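Local structure of homoserine dehydrogenase (Staphylococcus aureus M1064, 4PG7) at residues Asn183-Leu186 / Ser187-Lys191; Glu198-Asp201 / Glu202-Leu206; Pro213-Val217 / Glu218-Ala222; Val251-Thr254 / Asp255-Ala259; Ala408-Asp411 / Asn412-Ala416. The protein catalyses, as a homoserine dehydrogenase (EC 1.1.1.3), a hydride-transfer step of the aspartic acid pathway, the interconversion of aspartate semialdehyde and homoserine. All coordinates share one frame; numbering follows the deposited sequence.

Contacts 1 to 4 belong to the homoserine dehydrogenase family region, contact 5 to the C-terminal domain. Contacts 1 and 2 sit on consecutive helices, with centres 10 Å apart, and meet where Met-189 CG touches Ala-199 CB at 3.6 Å. Contact 3 joins both by packing of Val-217 and Pro-213. Met-189 also links contact 1 to contact 4: its CB lies 3.6 Å from Ile-256 CD1. Contact 4 holds Thr-252 of the lysine pocket, its side chain about 4 Å from the bound lysine. A probable hydrogen bond of 2.5 Å between Asp-255 OD1 and Tyr-410 OH ties contact 4 to contact 5.

Contact 1: residues Asn183-Leu186 / Ser187-Lys191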
loop_
_atom_site.group_PDB
_atom_site.type_symbol
_atom_site.label_atom_id
_atom_site.label_comp_id
_atom_site.label_asym_id
_atom_site.label_seq_id
_atom_site.Cartn_x
_atom_site.Cartn_y
_atom_site.Cartn_z
ATOM N N ASN A 183 1.942 18.271 -4.847
ATOM C CA ASN A 183 1.838 18.004 -3.438
ATOM C C ASN A 183 2.954 18.680 -2.672
ATOM O O ASN A 183 2.719 19.231 -1.589
ATOM C CB ASN A 183 1.848 16.513 -3.151
ATOM C CG ASN A 183 1.231 16.204 -1.816
ATOM O OD1 ASN A 183 0.123 16.686 -1.517
ATOM N ND2 ASN A 183 1.911 15.409 -1.000
ATOM N N PHE A 184 4.158 18.654 -3.222
ATOM C CA PHE A 184 5.298 19.361 -2.605
ATOM C C PHE A 184 4.981 20.839 -2.417
ATOM O O PHE A 184 5.210 21.416 -1.352
ATOM C CB PHE A 184 6.567 19.198 -3.439
ATOM C CG PHE A 184 7.777 19.882 -2.836
ATOM C CD1 PHE A 184 8.629 19.203 -1.981
ATOM C CD2 PHE A 184 8.038 21.216 -3.097
ATOM C CE1 PHE A 184 9.740 19.850 -1.390
ATOM C CE2 PHE A 184 9.127 21.868 -2.523
ATOM C CZ PHE A 184 9.972 21.181 -1.656
ATOM N N ILE A 185 4.429 21.455 -3.460
ATOM C CA ILE A 185 4.119 22.877 -3.414
ATOM C C ILE A 185 3.086 23.170 -2.345
ATOM O O ILE A 185 3.240 24.121 -1.554
ATOM C CB ILE A 185 3.656 23.365 -4.806
ATOM C CG1 ILE A 185 4.853 23.384 -5.753
ATOM C CG2 ILE A 185 3.027 24.747 -4.726
ATOM C CD1 ILE A 185 4.512 23.458 -7.226
ATOM N N LEU A 186 2.009 22.365 -2.307
ATOM C CA LEU A 186 0.974 22.583 -1.285
ATOM C C LEU A 186 1.517 22.398 0.148
ATOM O O LEU A 186 1.137 23.134 1.053
ATOM C CB LEU A 186 -0.241 21.706 -1.539
ATOM C CG LEU A 186 -1.064 22.045 -2.789
ATOM C CD1 LEU A 186 -2.154 21.016 -3.003
ATOM C CD2 LEU A 186 -1.666 23.418 -2.680
ATOM N N SER A 187 2.385 21.412 0.343
ATOM C CA SER A 187 3.032 21.197 1.643
ATOM C C SER A 187 3.885 22.398 2.049
ATOM O O SER A 187 3.858 22.829 3.185
ATOM C CB SER A 187 3.894 19.932 1.620
ATOM O OG SER A 187 3.073 18.784 1.478
ATOM N N LYS A 188 4.635 22.932 1.094
ATOM C CA LYS A 188 5.472 24.103 1.347
ATOM C C LYS A 188 4.633 25.320 1.742
ATOM O O LYS A 188 4.942 25.997 2.722
ATOM C CB LYS A 188 6.287 24.404 0.098
ATOM C CG LYS A 188 7.278 25.549 0.251
ATOM C CD LYS A 188 8.481 25.181 1.104
ATOM C CE LYS A 188 9.415 24.207 0.403
ATOM N NZ LYS A 188 10.702 24.108 1.136
ATOM N N MET A 189 3.569 25.585 0.982
ATOM C CA MET A 189 2.675 26.692 1.282
ATOM C C MET A 189 2.145 26.537 2.681
ATOM O O MET A 189 2.132 27.483 3.476
ATOM C CB MET A 189 1.508 26.742 0.295
ATOM C CG MET A 189 1.885 27.122 -1.118
ATOM S SD MET A 189 0.510 27.017 -2.281
ATOM C CE MET A 189 -0.496 28.362 -1.677
ATOM N N THR A 190 1.724 25.319 2.988
ATOM C CA THR A 190 1.096 25.032 4.257
ATOM C C THR A 190 2.077 25.151 5.438
ATOM O O THR A 190 1.793 25.851 6.409
ATOM C CB THR A 190 0.465 23.637 4.246
ATOM O OG1 THR A 190 -0.478 23.541 3.159
ATOM C CG2 THR A 190 -0.208 23.333 5.597
ATOM N N LYS A 191 3.208 24.464 5.353
ATOM C CA LYS A 191 4.144 24.400 6.482
ATOM C C LYS A 191 4.939 25.688 6.667
ATOM O O LYS A 191 5.183 26.098 7.803
ATOM C CB LYS A 191 5.132 23.253 6.312
ATOM C CG LYS A 191 4.502 21.882 6.378
ATOM C CD LYS A 191 5.590 20.823 6.274
ATOM C CE LYS A 191 5.221 19.678 5.346
ATOM N NZ LYS A 191 6.468 19.124 4.738
HETATM O O HOH W 1 0.466 18.505 0.513
#
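Thr-190 grips the carbonyl of Leu-186 twice. Its OG1 donates to Leu-186 O at 2.7 Å, and its backbone N donates to the same oxygen at 3.0 Å. The two donors come from opposite faces of the carbonyl plane. With chi1 at -57°, OG1 sits beside the residue's own backbone N and is turned back toward the preceding turn. Two residues earlier, Phe-184 and Lys-188 run side by side and point the same way. Lys-188 CE lies 3.7 Å from Phe-184 CZ and meets the ring obliquely. The lysine chain bends at chi2 and chi3, and its NZ forms a salt bridge with Glu-192. Met-189 places SD at 4.2 Å from both Ile-185 CG2 and Leu-186 CD2, so the sulfur touches one branch of each residue.

All these pairs are three or four residues apart on helix 180-192. The regular i to i+4 backbone bonds of an alpha helix hold them, such as Met-189 N to Ile-185 O at 2.9 Å.

On the polar side a water bridges Asn-183 and Ser-187. It donates to Asn-183 OD1 at 2.7 Å and to Ser-187 OG at 2.8 Å. Residues farther along the chain also hold these side chains: Asn-183 ND2 bonds to the carbonyls of Val-297 and Asp-299, and Ser-187 OG bonds to Glu-298 and to the backbone N of Asp-299. The apolar side packs against two other helices. Ile-185 and Met-189 touch Ala-199 of helix 196-205, while Met-189 and Thr-190 touch Ile-256 of helix 253-262.

Contact 2: residues Glu198-Asp201 / Glu202-Leu206; sequences EALD and EAKRL
The guanidinium of Arg-205 lies with one face over the backbone oxygen of Asp-201. That oxygen sits under the centre of the group, 3.9 Å from CZ. At the edge, in the guanidinium plane, is the carboxylate of Glu-202. Arg-205 NH2 forms a salt bridge with Glu-202 OE2 at 3.1 Å, and the N-H points well at its acceptor (162°). Glu-202 OE2 is met from above its carboxylate plane. A weak second bond runs from NE to the same OE2. The arginine chain bends at chi3 (-82°), which folds the flat group back along the helix.

Asp-201 O also accepts the backbone N of Arg-205 at 2.9 Å, a normal helical bond. The carbonyl therefore has the N-H as its hydrogen-bond donor and the guanidinium face lying over it. Asp-201 OD1 and Lys-204 NZ are too far apart for direct contact, at 4.6 Å. A water between them donates to Asp-201 OD1 at 2.8 Å. It also lies implausibly close to Lys-204 NZ, at 2.4 Å, so that half of the bridge is doubtful. Lys-204 is extended beyond CG, and its CE comes to 4.3 Å from Leu-200 CD1.

These polar chains lie on the outer side of helix 196-205, where Asp-201 and Arg-205 are exposed. The inner side is apolar: Ala-199 and Leu-200 pack on Ile-185 of helix 180-192, and Leu-200 also reaches Pro-213, just before helix 214-217.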
loop_
_atom_site.group_PDB
_atom_site.type_symbol
_atom_site.label_atom_id
_atom_site.label_comp_id
_atom_site.label_asym_id
_atom_site.label_seq_id
_atom_site.Cartn_x
_atom_site.Cartn_y
_atom_site.Cartn_z
ATOM N N GLU A 198 5.841 31.714 -4.531
ATOM C CA GLU A 198 7.054 31.476 -3.770
ATOM C C GLU A 198 7.330 29.983 -3.646
ATOM O O GLU A 198 8.470 29.551 -3.792
ATOM C CB GLU A 198 6.944 32.081 -2.375
ATOM C CG GLU A 198 7.007 33.599 -2.341
ATOM C CD GLU A 198 6.577 34.203 -0.996
ATOM O OE1 GLU A 198 6.026 33.484 -0.124
ATOM O OE2 GLU A 198 6.759 35.426 -0.811
ATOM N N ALA A 199 6.279 29.201 -3.415
ATOM C CA ALA A 199 6.430 27.756 -3.232
ATOM C C ALA A 199 6.832 27.080 -4.530
ATOM O O ALA A 199 7.661 26.177 -4.527
ATOM C CB ALA A 199 5.141 27.137 -2.685
ATOM N N LEU A 200 6.265 27.525 -5.652
ATOM C CA LEU A 200 6.661 26.991 -6.954
ATOM C C LEU A 200 8.110 27.324 -7.274
ATOM O O LEU A 200 8.858 26.479 -7.761
ATOM C CB LEU A 200 5.758 27.540 -8.065
ATOM C CG LEU A 200 6.167 27.235 -9.502
ATOM C CD1 LEU A 200 6.219 25.733 -9.761
ATOM C CD2 LEU A 200 5.202 27.921 -10.462
ATOM N N ASP A 201 8.520 28.559 -7.029
ATOM C CA ASP A 201 9.931 28.911 -7.278
ATOM C C ASP A 201 10.857 28.037 -6.428
ATOM O O ASP A 201 11.923 27.602 -6.888
ATOM C CB ASP A 201 10.179 30.392 -6.991
ATOM C CG ASP A 201 9.590 31.310 -8.077
ATOM O OD1 ASP A 201 9.202 30.841 -9.181
ATOM O OD2 ASP A 201 9.554 32.519 -7.833
ATOM N N GLU A 202 10.468 27.809 -5.177
ATOM C CA GLU A 202 11.273 26.976 -4.301
ATOM C C GLU A 202 11.339 25.552 -4.870
ATOM O O GLU A 202 12.418 24.950 -4.914
ATOM C CB GLU A 202 10.746 26.994 -2.860
ATOM C CG GLU A 202 11.673 26.346 -1.842
ATOM C CD GLU A 202 13.085 26.929 -1.910
ATOM O OE1 GLU A 202 14.013 26.154 -2.209
ATOM O OE2 GLU A 202 13.267 28.160 -1.745
ATOM N N ALA A 203 10.208 25.021 -5.329
ATOM C CA ALA A 203 10.205 23.685 -5.931
ATOM C C ALA A 203 11.116 23.603 -7.160
ATOM O O ALA A 203 11.772 22.566 -7.391
ATOM C CB ALA A 203 8.804 23.261 -6.308
ATOM N N LYS A 204 11.105 24.658 -7.982
ATOM C CA LYS A 204 12.050 24.750 -9.093
ATOM C C LYS A 204 13.492 24.691 -8.607
ATOM O O LYS A 204 14.270 23.900 -9.114
ATOM C CB LYS A 204 11.833 26.029 -9.904
ATOM C CG LYS A 204 10.656 25.918 -10.851
ATOM C CD LYS A 204 10.335 27.243 -11.505
ATOM C CE LYS A 204 9.230 27.059 -12.529
ATOM N NZ LYS A 204 8.797 28.373 -13.062
ATOM N N ARG A 205 13.848 25.515 -7.630
ATOM C CA ARG A 205 15.230 25.542 -7.128
ATOM C C ARG A 205 15.669 24.204 -6.505
ATOM O O ARG A 205 16.840 23.820 -6.595
ATOM C CB ARG A 205 15.442 26.629 -6.075
ATOM C CG ARG A 205 15.341 28.056 -6.566
ATOM C CD ARG A 205 15.778 29.076 -5.527
ATOM N NE ARG A 205 14.674 29.291 -4.640
ATOM C CZ ARG A 205 13.783 30.274 -4.736
ATOM N NH1 ARG A 205 13.893 31.242 -5.641
ATOM N NH2 ARG A 205 12.804 30.311 -3.869
ATOM N N LEU A 206 14.716 23.493 -5.901
ATOM C CA LEU A 206 15.037 22.278 -5.182
ATOM C C LEU A 206 15.036 21.047 -6.062
ATOM O O LEU A 206 15.336 19.979 -5.569
ATOM C CB LEU A 206 14.096 22.083 -4.008
ATOM C CG LEU A 206 14.265 23.069 -2.874
ATOM C CD1 LEU A 206 13.198 22.783 -1.822
ATOM C CD2 LEU A 206 15.651 22.989 -2.260
HETATM O O HOH W 2 8.508 30.460 -11.885
#

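Contact 3: residues Pro213-Val217 / Glu218-Ala222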
loop_
_atom_site.group_PDB
_atom_site.type_symbol
_atom_site.label_atom_id
_atom_site.label_comp_id
_atom_site.label_asym_id
_atom_site.label_seq_id
_atom_site.Cartn_x
_atom_site.Cartn_y
_atom_site.Cartn_z
ATOM N N PRO A 213 6.396 24.125 -15.419
ATOM C CA PRO A 213 5.841 23.133 -14.531
ATOM C C PRO A 213 4.360 22.815 -14.850
ATOM O O PRO A 213 3.742 22.106 -14.081
ATOM C CB PRO A 213 5.950 23.833 -13.190
ATOM C CG PRO A 213 5.612 25.255 -13.526
ATOM C CD PRO A 213 6.053 25.481 -14.953
ATOM N N THR A 214 3.814 23.332 -15.964
ATOM C CA THR A 214 2.384 23.215 -16.342
ATOM C C THR A 214 1.785 21.835 -16.166
ATOM O O THR A 214 0.694 21.683 -15.624
ATOM C CB THR A 214 2.169 23.618 -17.836
ATOM O OG1 THR A 214 2.562 24.965 -18.011
ATOM C CG2 THR A 214 0.721 23.473 -18.270
ATOM N N ASP A 215 2.486 20.824 -16.649
ATOM C CA ASP A 215 1.988 19.459 -16.586
ATOM C C ASP A 215 1.695 19.022 -15.140
ATOM O O ASP A 215 0.758 18.252 -14.889
ATOM C CB ASP A 215 3.008 18.520 -17.218
ATOM C CG ASP A 215 2.419 17.200 -17.598
ATOM O OD1 ASP A 215 1.521 17.185 -18.460
ATOM O OD2 ASP A 215 2.869 16.166 -17.053
ATOM N N ASP A 216 2.498 19.516 -14.206
ATOM C CA ASP A 216 2.336 19.244 -12.771
ATOM C C ASP A 216 1.251 20.124 -12.161
ATOM O O ASP A 216 0.241 19.643 -11.629
ATOM C CB ASP A 216 3.654 19.525 -12.013
ATOM C CG ASP A 216 4.772 18.590 -12.411
ATOM O OD1 ASP A 216 4.507 17.416 -12.768
ATOM O OD2 ASP A 216 5.938 19.026 -12.288
ATOM N N VAL A 217 1.490 21.419 -12.265
ATOM C CA VAL A 217 0.701 22.455 -11.606
ATOM C C VAL A 217 -0.729 22.565 -12.118
ATOM O O VAL A 217 -1.626 22.889 -11.355
ATOM C CB VAL A 217 1.451 23.796 -11.729
ATOM C CG1 VAL A 217 0.534 24.995 -11.610
ATOM C CG2 VAL A 217 2.557 23.845 -10.684
ATOM N N GLU A 218 -0.961 22.265 -13.389
ATOM C CA GLU A 218 -2.327 22.311 -13.942
ATOM C C GLU A 218 -3.062 20.979 -13.819
ATOM O O GLU A 218 -4.193 20.820 -14.312
ATOM C CB GLU A 218 -2.294 22.795 -15.403
ATOM C CG GLU A 218 -1.731 24.194 -15.548
ATOM C CD GLU A 218 -2.471 25.202 -14.716
ATOM O OE1 GLU A 218 -3.717 25.111 -14.595
ATOM O OE2 GLU A 218 -1.807 26.095 -14.183
ATOM N N GLY A 219 -2.413 19.998 -13.194
ATOM C CA GLY A 219 -3.066 18.731 -12.902
ATOM C C GLY A 219 -3.176 17.756 -14.068
ATOM O O GLY A 219 -3.918 16.756 -13.983
ATOM N N VAL A 220 -2.444 18.014 -15.144
ATOM C CA VAL A 220 -2.525 17.155 -16.342
ATOM C C VAL A 220 -1.927 15.776 -16.048
ATOM O O VAL A 220 -2.548 14.744 -16.344
ATOM C CB VAL A 220 -1.830 17.796 -17.580
ATOM C CG1 VAL A 220 -1.955 16.886 -18.795
ATOM C CG2 VAL A 220 -2.427 19.159 -17.869
ATOM N N ASP A 221 -0.740 15.760 -15.463
ATOM C CA ASP A 221 -0.084 14.502 -15.056
ATOM C C ASP A 221 -0.987 13.673 -14.168
ATOM O O ASP A 221 -1.140 12.462 -14.374
ATOM C CB ASP A 221 1.230 14.778 -14.311
ATOM C CG ASP A 221 1.884 13.510 -13.805
ATOM O OD1 ASP A 221 2.111 12.623 -14.653
ATOM O OD2 ASP A 221 2.175 13.392 -12.572
ATOM N N ALA A 222 -1.587 14.326 -13.170
ATOM C CA ALA A 222 -2.499 13.658 -12.268
ATOM C C ALA A 222 -3.730 13.115 -13.010
ATOM O O ALA A 222 -4.187 12.011 -12.717
ATOM C CB ALA A 222 -2.920 14.600 -11.160
HETATM O O HOH W 3 -0.536 17.121 -12.312
#
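Asp-215 reaches over the start of the next helix and overlaps Val-220 and Asp-221. Its OD1 lies 3.5 Å from Val-220 CG1, and its OD2 is 3.5 Å from Asp-221 CB. Both side chains cross it at about a right angle. The contact is a helix-to-helix junction: the short helix 214-217 ends, and helix 220-234 begins after Gly-219. This glycine has positive phi (79°) and is the N-cap of the second helix. Asp-221 N donates to Asp-215 O at 3.0 Å, nearly straight at 176°. Gly-219 N donates to Asp-216 O from above the carbonyl plane.

The carboxylates of Asp-215 and Asp-221 are like charges, with OD2 and OD1 4.3 Å apart. Nearby cations probably offset them: Asp-215 forms a salt bridge with Arg-224, and Asp-221 with Lys-225. Asn-179 bonds to both Asp-216 and Asp-221. Within the first turn, Thr-214 CG2 meets Glu-218 CG at 3.7 Å. Val-217 packs on Phe-196 of helix 196-205. A water joins the two helices: it donates to Asp-216 O at 2.7 Å and to Asp-215 O, and accepts from Ala-222 N at 3.1 Å.

Contact 4: residues Val251-Thr254 / Asp255-Ala259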
loop_
_atom_site.group_PDB
_atom_site.type_symbol
_atom_site.label_atom_id
_atom_site.label_comp_id
_atom_site.label_asym_id
_atom_site.label_seq_id
_atom_site.Cartn_x
_atom_site.Cartn_y
_atom_site.Cartn_z
ATOM N N VAL A 251 -4.837 28.040 -5.813
ATOM C CA VAL A 251 -4.895 27.835 -4.366
ATOM C C VAL A 251 -4.047 28.904 -3.671
ATOM O O VAL A 251 -2.888 29.098 -4.020
ATOM C CB VAL A 251 -4.388 26.419 -3.970
ATOM C CG1 VAL A 251 -4.387 26.232 -2.462
ATOM C CG2 VAL A 251 -5.254 25.349 -4.616
ATOM N N THR A 252 -4.600 29.570 -2.662
ATOM C CA THR A 252 -3.880 30.607 -1.954
ATOM C C THR A 252 -3.625 30.207 -0.517
ATOM O O THR A 252 -4.283 29.315 0.022
ATOM C CB THR A 252 -4.671 31.942 -1.897
ATOM O OG1 THR A 252 -5.886 31.742 -1.162
ATOM C CG2 THR A 252 -5.000 32.472 -3.313
ATOM N N LEU A 253 -2.720 30.933 0.125
ATOM C CA LEU A 253 -2.431 30.729 1.520
ATOM C C LEU A 253 -3.669 30.963 2.377
ATOM O O LEU A 253 -3.889 30.262 3.370
ATOM C CB LEU A 253 -1.253 31.622 1.915
ATOM C CG LEU A 253 -0.632 31.392 3.274
ATOM C CD1 LEU A 253 -0.175 29.957 3.427
ATOM C CD2 LEU A 253 0.518 32.390 3.463
ATOM N N THR A 254 -4.518 31.897 1.964
ATOM C CA THR A 254 -5.774 32.105 2.638
ATOM C C THR A 254 -6.648 30.843 2.585
ATOM O O THR A 254 -7.271 30.485 3.581
ATOM C CB THR A 254 -6.506 33.318 2.048
ATOM O OG1 THR A 254 -5.645 34.462 2.144
ATOM C CG2 THR A 254 -7.772 33.596 2.781
ATOM N N ASP A 255 -6.704 30.173 1.436
ATOM C CA ASP A 255 -7.497 28.934 1.319
ATOM C C ASP A 255 -6.967 27.927 2.303
ATOM O O ASP A 255 -7.718 27.327 3.030
ATOM C CB ASP A 255 -7.444 28.338 -0.081
ATOM C CG ASP A 255 -8.111 29.213 -1.106
ATOM O OD1 ASP A 255 -9.266 29.616 -0.888
ATOM O OD2 ASP A 255 -7.479 29.504 -2.138
ATOM N N ILE A 256 -5.649 27.776 2.323
ATOM C CA ILE A 256 -4.996 26.844 3.198
ATOM C C ILE A 256 -5.253 27.131 4.674
ATOM O O ILE A 256 -5.550 26.215 5.447
ATOM C CB ILE A 256 -3.485 26.802 2.900
ATOM C CG1 ILE A 256 -3.280 26.015 1.617
ATOM C CG2 ILE A 256 -2.723 26.161 4.050
ATOM C CD1 ILE A 256 -1.908 26.124 1.041
ATOM N N ASN A 257 -5.137 28.392 5.074
ATOM C CA ASN A 257 -5.321 28.761 6.487
ATOM C C ASN A 257 -6.784 28.714 6.954
ATOM O O ASN A 257 -7.072 28.321 8.095
ATOM C CB ASN A 257 -4.669 30.114 6.771
ATOM C CG ASN A 257 -3.147 30.042 6.686
ATOM O OD1 ASN A 257 -2.573 28.973 6.802
ATOM N ND2 ASN A 257 -2.501 31.167 6.470
ATOM N N VAL A 258 -7.704 29.070 6.066
ATOM C CA VAL A 258 -9.111 28.938 6.375
ATOM C C VAL A 258 -9.489 27.437 6.462
ATOM O O VAL A 258 -10.150 26.994 7.401
ATOM C CB VAL A 258 -9.965 29.654 5.320
ATOM C CG1 VAL A 258 -11.441 29.376 5.531
ATOM C CG2 VAL A 258 -9.726 31.154 5.369
ATOM N N ALA A 259 -9.013 26.642 5.511
ATOM C CA ALA A 259 -9.214 25.190 5.580
ATOM C C ALA A 259 -8.680 24.657 6.895
ATOM O O ALA A 259 -9.316 23.827 7.574
ATOM C CB ALA A 259 -8.516 24.499 4.420
#
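A capping box opens helix 253-262 beside the lysine pocket, to which Thr-252 belongs. Thr-252 is the N-cap. Its OG1 accepts from Asp-255 N at 3.1 Å, and its backbone N donates in return to Asp-255 OD2 at 2.9 Å. That donor meets OD2 on the anti side, 17° out of the carboxylate plane. A weak bond also runs from Thr-252 OG1 to the same OD2. The threonine hydroxyl stands between its own backbone N and carbonyl carbon (chi1 63°), which brings it over the first turn.

Next to the box, Val-251 CG1 touches Ile-256 CG1 at 4.2 Å. Farther along the helix, Leu-253 CG lies 3.7 Å from Asn-257 ND2, while the amide bonds to Gln-193. Thr-254 and Val-258 run side by side, their CG2 atoms 4.1 Å apart. Both reach Tyr-410 of strand 404-411. Ile-256 faces Met-189 of helix 180-192.

Asp-255 has more partners. Its OD2 forms a salt bridge with Lys-439, another residue of the lysine pocket, and its OD1 probably bonds to Tyr-410 OH. The carboxylate is buried, and several donors share its two oxygens. These donors and the charge of Lys-439 would be expected to favour its ionised form. The same group thus connects the helix start to the C-terminal domain beside the bound lysine.

Contact 5: residues Ala408-Asp411 / Asn412-Ala416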
loop_
_atom_site.group_PDB
_atom_site.type_symbol
_atom_site.label_atom_id
_atom_site.label_comp_id
_atom_site.label_asym_id
_atom_site.label_seq_id
_atom_site.Cartn_x
_atom_site.Cartn_y
_atom_site.Cartn_z
ATOM N N ALA A 408 -16.743 30.433 8.071
ATOM C CA ALA A 408 -15.533 31.046 8.581
ATOM C C ALA A 408 -15.261 32.347 7.836
ATOM O O ALA A 408 -15.651 32.492 6.664
ATOM C CB ALA A 408 -14.353 30.128 8.380
ATOM N N ASN A 409 -14.573 33.263 8.521
ATOM C CA ASN A 409 -14.019 34.441 7.904
ATOM C C ASN A 409 -12.933 34.021 6.938
ATOM O O ASN A 409 -12.135 33.182 7.242
ATOM C CB ASN A 409 -13.413 35.380 8.951
ATOM C CG ASN A 409 -14.465 36.031 9.820
ATOM O OD1 ASN A 409 -14.478 35.858 11.030
ATOM N ND2 ASN A 409 -15.352 36.770 9.206
ATOM N N TYR A 410 -12.916 34.613 5.760
ATOM C CA TYR A 410 -11.932 34.270 4.764
ATOM C C TYR A 410 -11.012 35.454 4.547
ATOM O O TYR A 410 -9.810 35.302 4.578
ATOM C CB TYR A 410 -12.650 33.891 3.477
ATOM C CG TYR A 410 -11.792 33.439 2.332
ATOM C CD1 TYR A 410 -11.511 32.087 2.149
ATOM C CD2 TYR A 410 -11.311 34.342 1.387
ATOM C CE1 TYR A 410 -10.762 31.647 1.081
ATOM C CE2 TYR A 410 -10.558 33.914 0.312
ATOM C CZ TYR A 410 -10.282 32.559 0.171
ATOM O OH TYR A 410 -9.557 32.097 -0.905
ATOM N N ASP A 411 -11.605 36.613 4.283
ATOM C CA ASP A 411 -10.887 37.862 4.069
ATOM C C ASP A 411 -11.923 38.980 4.260
ATOM O O ASP A 411 -13.061 38.707 4.647
ATOM C CB ASP A 411 -10.278 37.881 2.659
ATOM C CG ASP A 411 -9.174 38.907 2.507
ATOM O OD1 ASP A 411 -8.996 39.749 3.416
ATOM O OD2 ASP A 411 -8.489 38.894 1.463
ATOM N N ASN A 412 -11.546 40.223 3.991
ATOM C CA ASN A 412 -12.472 41.365 4.082
ATOM C C ASN A 412 -13.726 41.205 3.215
ATOM O O ASN A 412 -13.627 41.064 2.010
ATOM C CB ASN A 412 -11.747 42.651 3.682
ATOM C CG ASN A 412 -10.599 42.990 4.616
ATOM O OD1 ASN A 412 -10.747 42.961 5.846
ATOM N ND2 ASN A 412 -9.448 43.331 4.041
ATOM N N GLN A 413 -14.895 41.222 3.843
ATOM C CA GLN A 413 -16.166 40.917 3.172
ATOM C C GLN A 413 -16.156 39.577 2.387
ATOM O O GLN A 413 -16.866 39.426 1.385
ATOM C CB GLN A 413 -16.574 42.079 2.247
ATOM C CG GLN A 413 -16.917 43.361 2.994
ATOM C CD GLN A 413 -17.426 44.470 2.089
ATOM O OE1 GLN A 413 -18.214 45.304 2.524
ATOM N NE2 GLN A 413 -16.996 44.479 0.824
ATOM N N SER A 414 -15.377 38.604 2.866
ATOM C CA SER A 414 -15.353 37.265 2.280
ATOM C C SER A 414 -15.519 36.236 3.367
ATOM O O SER A 414 -14.914 36.349 4.421
ATOM C CB SER A 414 -14.057 37.005 1.525
ATOM O OG SER A 414 -13.976 37.818 0.382
ATOM N N TYR A 415 -16.350 35.244 3.095
ATOM C CA TYR A 415 -16.616 34.147 4.004
ATOM C C TYR A 415 -16.466 32.861 3.232
ATOM O O TYR A 415 -16.618 32.828 1.993
ATOM C CB TYR A 415 -18.043 34.208 4.571
ATOM C CG TYR A 415 -18.357 35.493 5.287
ATOM C CD1 TYR A 415 -17.695 35.835 6.460
ATOM C CD2 TYR A 415 -19.308 36.365 4.794
ATOM C CE1 TYR A 415 -17.964 37.029 7.111
ATOM C CE2 TYR A 415 -19.595 37.555 5.450
ATOM C CZ TYR A 415 -18.915 37.885 6.597
ATOM O OH TYR A 415 -19.194 39.066 7.233
ATOM N N ALA A 416 -16.201 31.796 3.968
ATOM C CA ALA A 416 -16.160 30.461 3.406
ATOM C C ALA A 416 -17.144 29.622 4.181
ATOM O O ALA A 416 -17.363 29.861 5.370
ATOM C CB ALA A 416 -14.761 29.881 3.523
#
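Tyr-410 leaves its strand with CB 3.5 Å from Ser-414 O. CG is anti to the backbone N (chi1 -177°), which sets the ring against the partner strand. One ring side, CD2, lies 3.8 Å from Ser-414 CB. The other, CD1, lies 4.2 Å from Ala-416 CB. The serine methylene and the alanine methyl both meet the ring obliquely. At the tip, OH has Asp-255 as its partner, and the side chain faces helix 253-262.

The backbone is a hairpin of strands 404-411 and 414-422, closed by a type II turn from Asp-411 to Ser-414. A classic beta bulge adjoins the turn and shares Asp-411 and Ser-414 with it. Tyr-410 and Asp-411 both face Ser-414: Tyr-410 N donates to Ser-414 O at 3.0 Å, and Asp-411 N gives it a weak bond. Beyond the bulge, Ala-408 and Ala-416 form a hydrogen-bonded antiparallel pair.

At the turn, Asp-411 OD1 accepts from Asn-412 N at 2.7 Å, from above its carboxylate plane. On the opposite face of the hairpin from Tyr-410, Asn-409 and Tyr-415 lie side by side. Asn-409 ND2 comes to 3.4 Å from Tyr-415 CE1, at the ring edge, with amide and ring planes 44° apart. Tyr-415 OH bonds to Gly-386 O.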